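Local coordinates for protein putative phosphosugar isomerases (Salmonella typhimurium LT2, PDB 3FKJ) that probably binds phosphorylated sugars or related carbohydrate derivatives, as SIS-family proteins do, and may catalyse their isomerisation, at residues F223-Q228 with I265-S270; R279-I284 with L291-A296; Q154-S159 with C313-N318. One frame throughout, in Å; residues are numbered along the deposited sequence.

Contact 1: residues F223-Q228 with I265-S270; sequences FGAAHQ and ILLQSS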
loop_
_atom_site.group_PDB
_atom_site.type_symbol
_atom_site.label_atom_id
_atom_site.label_comp_id
_atom_site.label_asym_id
_atom_site.label_seq_id
_atom_site.Cartn_x
_atom_site.Cartn_y
_atom_site.Cartn_z
ATOM N N PHE A 223 -3.909 5.041 8.275
ATOM C CA PHE A 223 -2.910 4.135 7.825
ATOM C C PHE A 223 -1.752 4.843 7.099
ATOM O O PHE A 223 -0.586 4.509 7.296
ATOM C CB PHE A 223 -3.486 2.991 7.003
ATOM C CG PHE A 223 -2.432 2.053 6.529
ATOM C CD1 PHE A 223 -1.751 1.276 7.435
ATOM C CD2 PHE A 223 -2.046 2.021 5.221
ATOM C CE1 PHE A 223 -0.729 0.452 7.044
ATOM C CE2 PHE A 223 -1.035 1.174 4.818
ATOM C CZ PHE A 223 -0.387 0.380 5.742
ATOM N N GLY A 224 -2.059 5.878 6.332
ATOM C CA GLY A 224 -1.008 6.656 5.666
ATOM C C GLY A 224 -0.038 7.257 6.665
ATOM O O GLY A 224 1.174 7.224 6.487
ATOM N N ALA A 225 -0.592 7.843 7.693
ATOM C CA ALA A 225 0.182 8.415 8.800
ATOM C C ALA A 225 1.127 7.413 9.480
ATOM O O ALA A 225 2.241 7.746 9.893
ATOM C CB ALA A 225 -0.757 9.002 9.820
ATOM N N ALA A 226 0.680 6.180 9.577
ATOM C CA ALA A 226 1.439 5.148 10.209
ATOM C C ALA A 226 2.615 4.781 9.318
ATOM O O ALA A 226 3.739 4.635 9.785
ATOM C CB ALA A 226 0.545 3.959 10.533
ATOM N N HIS A 227 2.347 4.630 8.031
ATOM C CA HIS A 227 3.363 4.314 7.110
ATOM C C HIS A 227 4.375 5.443 6.969
ATOM O O HIS A 227 5.574 5.188 6.947
ATOM C CB HIS A 227 2.761 3.925 5.761
ATOM C CG HIS A 227 3.781 3.428 4.799
ATOM N ND1 HIS A 227 4.470 2.259 5.012
ATOM C CD2 HIS A 227 4.300 3.980 3.670
ATOM C CE1 HIS A 227 5.334 2.085 4.025
ATOM N NE2 HIS A 227 5.248 3.111 3.197
ATOM N N GLN A 228 3.881 6.685 6.874
ATOM C CA GLN A 228 4.743 7.813 6.823
ATOM C C GLN A 228 5.680 7.874 8.035
ATOM O O GLN A 228 6.872 8.083 7.882
ATOM C CB GLN A 228 3.909 9.082 6.735
ATOM C CG GLN A 228 4.693 10.393 6.580
ATOM C CD GLN A 228 3.772 11.540 6.351
ATOM O OE1 GLN A 228 2.778 11.452 5.563
ATOM N NE2 GLN A 228 4.017 12.602 7.077
ATOM N N ILE A 265 3.707 1.401 17.892
ATOM C CA ILE A 265 3.006 2.659 17.995
ATOM C C ILE A 265 1.745 2.516 17.108
ATOM O O ILE A 265 1.853 2.355 15.873
ATOM C CB ILE A 265 3.882 3.873 17.529
ATOM C CG1 ILE A 265 5.226 3.852 18.285
ATOM C CG2 ILE A 265 3.076 5.205 17.725
ATOM C CD1 ILE A 265 6.378 4.613 17.645
ATOM N N LEU A 266 0.581 2.533 17.767
ATOM C CA LEU A 266 -0.728 2.447 17.121
ATOM C C LEU A 266 -1.315 3.836 17.033
ATOM O O LEU A 266 -1.469 4.520 18.033
ATOM C CB LEU A 266 -1.687 1.512 17.864
ATOM C CG LEU A 266 -3.150 1.377 17.371
ATOM C CD1 LEU A 266 -3.188 0.735 16.007
ATOM C CD2 LEU A 266 -3.966 0.553 18.333
ATOM N N LEU A 267 -1.601 4.252 15.808
ATOM C CA LEU A 267 -2.330 5.481 15.531
ATOM C C LEU A 267 -3.771 5.109 15.335
ATOM O O LEU A 267 -4.168 4.778 14.236
ATOM C CB LEU A 267 -1.789 6.158 14.278
ATOM C CG LEU A 267 -0.273 6.421 14.259
ATOM C CD1 LEU A 267 0.011 7.197 13.045
ATOM C CD2 LEU A 267 0.207 7.158 15.503
ATOM N N GLN A 268 -4.518 5.141 16.435
ATOM C CA GLN A 268 -5.922 4.730 16.482
ATOM C C GLN A 268 -6.846 5.828 15.914
ATOM O O GLN A 268 -6.638 7.032 16.141
ATOM C CB GLN A 268 -6.340 4.377 17.929
ATOM C CG GLN A 268 -7.758 3.844 18.059
ATOM C CD GLN A 268 -8.078 3.278 19.429
ATOM O OE1 GLN A 268 -7.454 3.647 20.426
ATOM N NE2 GLN A 268 -9.065 2.373 19.485
ATOM N N SER A 269 -7.854 5.370 15.177
ATOM C CA SER A 269 -8.789 6.236 14.488
ATOM C C SER A 269 -10.137 6.283 15.197
ATOM O O SER A 269 -10.508 5.357 15.961
ATOM C CB SER A 269 -9.056 5.716 13.061
ATOM O OG SER A 269 -7.890 5.672 12.272
ATOM N N SER A 270 -10.867 7.367 14.932
ATOM C CA SER A 270 -12.287 7.409 15.204
ATOM C C SER A 270 -13.014 6.714 14.063
ATOM O O SER A 270 -12.427 6.370 13.026
ATOM C CB SER A 270 -12.768 8.862 15.298
ATOM O OG SER A 270 -12.810 9.448 14.004
#
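Leu267, from the strand segment 265-270, meets Ala225 and Ala226 of the helical segment 223-228 with a single methyl group. Its CD1 makes every close approach in the contact. The CA atoms of Ala226 and Leu267 lie 6.5 Å apart, near enough for one leucine branch to bridge the gap. The torsions explain the reach. With chi1 at -54°, CG stands opposite the carbonyl carbon and beside the backbone N, and chi2 of -174° then carries CD1 out to the helix while CD2 is directed elsewhere. CD1 comes to 3.8 Å from Ala225 CB and 4.1 Å from Ala226 CB, so it enters between two neighbouring methyls. At the floor of this shallow notch it meets the peptide link itself, with Leu267 CD1 3.7 Å from Ala225 C and equally 3.7 Å from Ala226 N. The small alanine side chains thus let the leucine touch the main chain of the helix. All three residues are buried, and the contact is van der Waals in kind, with 103 Å² covered in total.

Leu267 also rests on Met216 of strand 213-218 and on His317 of helix 313-331, while Ala225 touches Asn318 of that same helix. Beyond the strand's end, Ser269 OG is hydrogen-bonded to Ser222 OG, just ahead of the helix, tying together two loops that leave the same end of the sheet.

Helix 223-238 follows strand 213-218 and here reaches strand 263-268, the next strand over in a four-stranded parallel sheet. Such packing of a helix on a parallel sheet is characteristic of a Rossmann-like alpha/beta fold, consistent with a second SIS-like unit.

Contact 2: residues R279-I284 with L291-A296; sequences RAIRFI and LQLIDA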
loop_
_atom_site.group_PDB
_atom_site.type_symbol
_atom_site.label_atom_id
_atom_site.label_comp_id
_atom_site.label_asym_id
_atom_site.label_seq_id
_atom_site.Cartn_x
_atom_site.Cartn_y
_atom_site.Cartn_z
ATOM N N ARG A 279 -9.176 -4.278 18.443
ATOM C CA ARG A 279 -8.783 -5.689 18.369
ATOM C C ARG A 279 -7.261 -5.897 18.562
ATOM O O ARG A 279 -6.823 -6.812 19.286
ATOM C CB ARG A 279 -9.249 -6.299 17.045
ATOM C CG ARG A 279 -9.160 -7.792 17.021
ATOM C CD ARG A 279 -9.270 -8.300 15.641
ATOM N NE ARG A 279 -9.144 -9.746 15.608
ATOM C CZ ARG A 279 -9.149 -10.474 14.495
ATOM N NH1 ARG A 279 -9.317 -9.921 13.319
ATOM N NH2 ARG A 279 -9.026 -11.787 14.564
ATOM N N ALA A 280 -6.483 -5.028 17.917
ATOM C CA ALA A 280 -5.031 -5.041 18.021
ATOM C C ALA A 280 -4.564 -4.670 19.433
ATOM O O ALA A 280 -3.644 -5.285 19.958
ATOM C CB ALA A 280 -4.402 -4.100 16.977
ATOM N N ILE A 281 -5.197 -3.666 20.032
ATOM C CA ILE A 281 -4.834 -3.175 21.353
ATOM C C ILE A 281 -4.990 -4.292 22.388
ATOM O O ILE A 281 -4.075 -4.556 23.138
ATOM C CB ILE A 281 -5.696 -1.951 21.763
ATOM C CG1 ILE A 281 -5.414 -0.758 20.846
ATOM C CG2 ILE A 281 -5.451 -1.534 23.220
ATOM C CD1 ILE A 281 -6.537 0.297 20.922
ATOM N N ARG A 282 -6.137 -4.959 22.393
ATOM C CA ARG A 282 -6.389 -6.056 23.306
ATOM C C ARG A 282 -5.321 -7.126 23.209
ATOM O O ARG A 282 -4.837 -7.614 24.231
ATOM C CB ARG A 282 -7.767 -6.675 23.056
ATOM C CG ARG A 282 -8.921 -5.713 23.323
ATOM C CD ARG A 282 -10.267 -6.432 23.370
ATOM N NE ARG A 282 -10.586 -7.108 22.102
ATOM C CZ ARG A 282 -11.283 -6.579 21.094
ATOM N NH1 ARG A 282 -11.776 -5.345 21.172
ATOM N NH2 ARG A 282 -11.503 -7.300 19.998
ATOM N N PHE A 283 -4.958 -7.490 21.984
ATOM C CA PHE A 283 -3.967 -8.529 21.765
ATOM C C PHE A 283 -2.555 -8.070 22.185
ATOM O O PHE A 283 -1.858 -8.790 22.916
ATOM C CB PHE A 283 -3.943 -8.966 20.293
ATOM C CG PHE A 283 -2.942 -10.060 20.022
ATOM C CD1 PHE A 283 -3.335 -11.392 20.027
ATOM C CD2 PHE A 283 -1.602 -9.763 19.808
ATOM C CE1 PHE A 283 -2.418 -12.399 19.803
ATOM C CE2 PHE A 283 -0.686 -10.777 19.589
ATOM C CZ PHE A 283 -1.093 -12.074 19.552
ATOM N N ILE A 284 -2.128 -6.904 21.704
ATOM C CA ILE A 284 -0.807 -6.350 22.074
ATOM C C ILE A 284 -0.650 -6.245 23.613
ATOM O O ILE A 284 0.421 -6.508 24.150
ATOM C CB ILE A 284 -0.545 -4.964 21.445
ATOM C CG1 ILE A 284 -0.606 -5.003 19.898
ATOM C CG2 ILE A 284 0.813 -4.427 21.877
ATOM C CD1 ILE A 284 -0.791 -3.641 19.296
ATOM N N LEU A 291 3.455 -0.867 23.973
ATOM C CA LEU A 291 2.484 -0.147 23.152
ATOM C C LEU A 291 2.469 1.338 23.499
ATOM O O LEU A 291 2.310 1.693 24.638
ATOM C CB LEU A 291 1.089 -0.776 23.303
ATOM C CG LEU A 291 -0.106 -0.076 22.626
ATOM C CD1 LEU A 291 0.110 0.128 21.113
ATOM C CD2 LEU A 291 -1.403 -0.845 22.927
ATOM N N GLN A 292 2.677 2.193 22.501
ATOM C CA GLN A 292 2.353 3.617 22.588
ATOM C C GLN A 292 1.081 3.787 21.782
ATOM O O GLN A 292 1.070 3.575 20.551
ATOM C CB GLN A 292 3.449 4.487 21.977
ATOM C CG GLN A 292 3.084 5.989 21.864
ATOM C CD GLN A 292 2.958 6.647 23.234
ATOM O OE1 GLN A 292 3.655 6.273 24.161
ATOM N NE2 GLN A 292 2.053 7.612 23.364
ATOM N N LEU A 293 0.003 4.116 22.475
ATOM C CA LEU A 293 -1.259 4.403 21.833
ATOM C C LEU A 293 -1.381 5.904 21.602
ATOM O O LEU A 293 -1.176 6.686 22.509
ATOM C CB LEU A 293 -2.407 3.895 22.703
ATOM C CG LEU A 293 -3.826 3.981 22.128
ATOM C CD1 LEU A 293 -3.961 3.321 20.753
ATOM C CD2 LEU A 293 -4.774 3.362 23.132
ATOM N N ILE A 294 -1.689 6.305 20.377
ATOM C CA ILE A 294 -2.069 7.695 20.094
ATOM C C ILE A 294 -3.459 7.665 19.473
ATOM O O ILE A 294 -3.631 7.216 18.347
ATOM C CB ILE A 294 -1.047 8.378 19.168
ATOM C CG1 ILE A 294 0.366 8.289 19.810
ATOM C CG2 ILE A 294 -1.467 9.821 18.919
ATOM C CD1 ILE A 294 1.503 8.798 18.959
ATOM N N ASP A 295 -4.453 8.136 20.231
ATOM C CA ASP A 295 -5.852 7.968 19.862
ATOM C C ASP A 295 -6.444 9.273 19.351
ATOM O O ASP A 295 -6.532 10.246 20.111
ATOM C CB ASP A 295 -6.657 7.467 21.077
ATOM C CG ASP A 295 -8.126 7.157 20.728
ATOM O OD1 ASP A 295 -8.513 7.270 19.530
ATOM O OD2 ASP A 295 -8.889 6.782 21.649
ATOM N N ALA A 296 -6.888 9.289 18.083
ATOM C CA ALA A 296 -7.499 10.510 17.522
ATOM C C ALA A 296 -8.690 11.001 18.363
ATOM O O ALA A 296 -8.829 12.203 18.608
ATOM C CB ALA A 296 -7.910 10.309 16.080
#
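Leu291 of segment 291-296 lies against Ile281 and Ile284 of segment 279-284, and the three pack at the helix-to-strand half of a beta-alpha-beta crossover, in which strand 263-268, helix 274-286 and strand 290-295 follow one another. The short axes pass 10.4 Å apart, with 155° between their directions, so the helix returns nearly antiparallel to the strand that succeeds it.

Leu291 loses the most surface here, 71 of the 199 Å² covered. Its CB packs against Ile284 CG2 at 3.9 Å, close to the turn where helix gives way to strand. Farther out, Leu291 CD2 meets Ile281 CG2 at 4.1 Å. One leucine therefore spans two isoleucines a single helical turn apart, its base on one and its tip on the other, and in both pairs the side chains run roughly perpendicular.

Ile281 uses both of its branches. Its chi1 of -65° sets CG2 opposite the backbone N, facing Leu291, while the longer branch through CG1 goes on to Leu293, two residues along the strand. Ile281 also packs on Leu266 and Gln268 of strand 263-268, so the helix covers two adjacent strands. Elsewhere on the helix, Arg279 forms a salt bridge with Glu104 of the second subunit and Phe283 meets Tyr341 of that subunit edge-to-face.

The longer branch of Ile281 ends in the fork of Leu293, where CD1 of the isoleucine stands 4.0 Å from Leu293 CD1 and 4.2 Å from Leu293 CD2.

Contact 3: residues Q154-S159 with C313-N318; sequences QKAAYS and CGLLHN. With SCN (thiocyanate ion), chain C.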
loop_
_atom_site.group_PDB
_atom_site.type_symbol
_atom_site.label_atom_id
_atom_site.label_comp_id
_atom_site.label_asym_id
_atom_site.label_seq_id
_atom_site.Cartn_x
_atom_site.Cartn_y
_atom_site.Cartn_z
ATOM N N GLN A 154 -1.400 22.784 4.907
ATOM C CA GLN A 154 -0.334 21.804 4.741
ATOM C C GLN A 154 -0.603 20.764 3.654
ATOM O O GLN A 154 -1.743 20.543 3.232
ATOM C CB GLN A 154 -0.001 21.169 6.087
ATOM C CG GLN A 154 0.670 22.177 7.052
ATOM C CD GLN A 154 0.780 21.629 8.452
ATOM O OE1 GLN A 154 0.049 20.725 8.833
ATOM N NE2 GLN A 154 1.678 22.168 9.214
ATOM N N LYS A 155 0.492 20.180 3.178
ATOM C CA LYS A 155 0.501 19.250 2.020
ATOM C C LYS A 155 -0.574 18.178 2.113
ATOM O O LYS A 155 -1.322 18.005 1.176
ATOM C CB LYS A 155 1.868 18.580 1.902
ATOM C CG LYS A 155 2.085 17.736 0.658
ATOM C CD LYS A 155 3.526 17.219 0.551
ATOM C CE LYS A 155 3.876 16.123 1.540
ATOM N NZ LYS A 155 5.375 15.933 1.616
ATOM N N ALA A 156 -0.666 17.479 3.251
ATOM C CA ALA A 156 -1.647 16.404 3.404
ATOM C C ALA A 156 -3.061 16.943 3.442
ATOM O O ALA A 156 -3.975 16.296 2.895
ATOM C CB ALA A 156 -1.358 15.557 4.659
ATOM N N ALA A 157 -3.249 18.119 4.078
ATOM C CA ALA A 157 -4.548 18.785 4.110
ATOM C C ALA A 157 -5.091 19.026 2.680
ATOM O O ALA A 157 -6.265 18.854 2.424
ATOM C CB ALA A 157 -4.461 20.101 4.877
ATOM N N TYR A 158 -4.220 19.444 1.766
ATOM C CA TYR A 158 -4.620 19.728 0.383
ATOM C C TYR A 158 -5.093 18.467 -0.348
ATOM O O TYR A 158 -5.934 18.547 -1.241
ATOM C CB TYR A 158 -3.476 20.413 -0.372
ATOM C CG TYR A 158 -3.538 21.933 -0.369
ATOM C CD1 TYR A 158 -4.398 22.617 -1.215
ATOM C CD2 TYR A 158 -2.729 22.677 0.464
ATOM C CE1 TYR A 158 -4.435 24.014 -1.240
ATOM C CE2 TYR A 158 -2.775 24.052 0.459
ATOM C CZ TYR A 158 -3.636 24.718 -0.390
ATOM O OH TYR A 158 -3.653 26.088 -0.385
ATOM N N SER A 159 -4.586 17.302 0.055
ATOM C CA SER A 159 -5.082 16.054 -0.518
ATOM C C SER A 159 -6.579 15.947 -0.212
ATOM O O SER A 159 -7.341 15.490 -1.057
ATOM C CB SER A 159 -4.312 14.798 -0.031
ATOM O OG SER A 159 -4.657 14.409 1.291
ATOM N N CYS A 313 -8.530 12.038 10.699
ATOM C CA CYS A 313 -7.667 11.288 11.623
ATOM C C CYS A 313 -6.212 11.237 11.164
ATOM O O CYS A 313 -5.330 11.423 11.973
ATOM C CB CYS A 313 -8.183 9.874 11.867
ATOM S SG CYS A 313 -9.625 9.844 12.952
ATOM N N GLY A 314 -5.968 11.016 9.876
ATOM C CA GLY A 314 -4.591 10.923 9.384
ATOM C C GLY A 314 -3.879 12.257 9.525
ATOM O O GLY A 314 -2.761 12.322 9.984
ATOM N N LEU A 315 -4.551 13.320 9.098
ATOM C CA LEU A 315 -4.042 14.676 9.225
ATOM C C LEU A 315 -3.726 15.057 10.671
ATOM O O LEU A 315 -2.682 15.616 10.967
ATOM C CB LEU A 315 -5.056 15.658 8.667
ATOM C CG LEU A 315 -5.369 15.628 7.179
ATOM C CD1 LEU A 315 -6.383 16.715 6.892
ATOM C CD2 LEU A 315 -4.115 15.833 6.361
ATOM N N LEU A 316 -4.617 14.708 11.580
ATOM C CA LEU A 316 -4.333 14.972 12.988
ATOM C C LEU A 316 -3.110 14.203 13.505
ATOM O O LEU A 316 -2.281 14.785 14.232
ATOM C CB LEU A 316 -5.572 14.674 13.837
ATOM C CG LEU A 316 -5.461 14.910 15.345
ATOM C CD1 LEU A 316 -5.215 16.372 15.676
ATOM C CD2 LEU A 316 -6.733 14.419 16.001
ATOM N N HIS A 317 -3.014 12.900 13.183
ATOM C CA HIS A 317 -1.865 12.109 13.627
ATOM C C HIS A 317 -0.568 12.713 13.093
ATOM O O HIS A 317 0.358 12.843 13.839
ATOM C CB HIS A 317 -1.955 10.634 13.187
ATOM C CG HIS A 317 -2.944 9.814 13.966
ATOM N ND1 HIS A 317 -2.830 9.586 15.319
ATOM C CD2 HIS A 317 -4.058 9.153 13.569
ATOM C CE1 HIS A 317 -3.834 8.827 15.720
ATOM N NE2 HIS A 317 -4.597 8.558 14.681
ATOM N N ASN A 318 -0.505 13.091 11.807
ATOM C CA ASN A 318 0.703 13.695 11.244
ATOM C C ASN A 318 1.164 14.857 12.150
ATOM O O ASN A 318 2.332 14.969 12.493
ATOM C CB ASN A 318 0.464 14.282 9.830
ATOM C CG ASN A 318 0.331 13.243 8.705
ATOM O OD1 ASN A 318 0.639 12.053 8.835
ATOM N ND2 ASN A 318 -0.085 13.742 7.544
HETATM S S SCN C . -2.470 18.524 8.237
HETATM C C SCN C . -1.007 17.570 7.937
HETATM N N SCN C . -0.056 16.928 7.718
#
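Leu315 of segment 313-318 reaches across to Ala156 and Ala157 of segment 154-159, joining two helices whose short axes run antiparallel (178°) and 9.9 Å apart. Followed outward, its CB first passes the sulfur of a bound thiocyanate at 3.9 Å. CG comes next, standing opposite the carbonyl carbon of its own residue (chi1 -66°), and carries the fork to the facing helix. Of the two tips, Leu315 CD1 rests on Ala157 CA at 3.9 Å. The other, CD2, is modelled 3.3 Å from Ala156 CB, closer than ordinary van der Waals contact, so the exact spacing is doubtful; it also lies near Ala157 N and borders the thiocyanate sulfur at 3.7 Å.

Asn318, one turn later, supplies the polar part. Its ND2 lies 3.6 Å from Ala156 CB and donates a hydrogen bond of 3.2 Å to the thiocyanate nitrogen, fairly straight at 157°.

The thiocyanate probably came from the crystallisation liquor. Asn318 ND2 holds its nitrogen beside Ala156 CB, Leu315 borders its sulfur, and Gln154 OE1 approaches that sulfur to 3.4 Å. A small, polarisable anion can evidently lodge at this helix-helix seam through mixed polar and apolar contacts, which does not by itself identify a substrate site.

How the contacts relate
Contact 3 encloses the other two along the chain: it opens at 154-159, contact 1 and then contact 2 follow in series, and it closes at 313-318. Contacts 1 and 2 share the four-stranded parallel sheet, their centres 11 Å apart, through adjacent strands 263-268 and 290-295, paired by bonds such as Ile294 N to Leu266 O. Contact 3 lies about 12 Å from contact 1 and 21 Å from contact 2, centre to centre. Helix 313-331 connects it to both: His317 NE2 bonds Gln268 O, and Cys313 packs on Ala296. Contact 3 therefore links this sheet region to helix 155-170, which follows the five-stranded sheet.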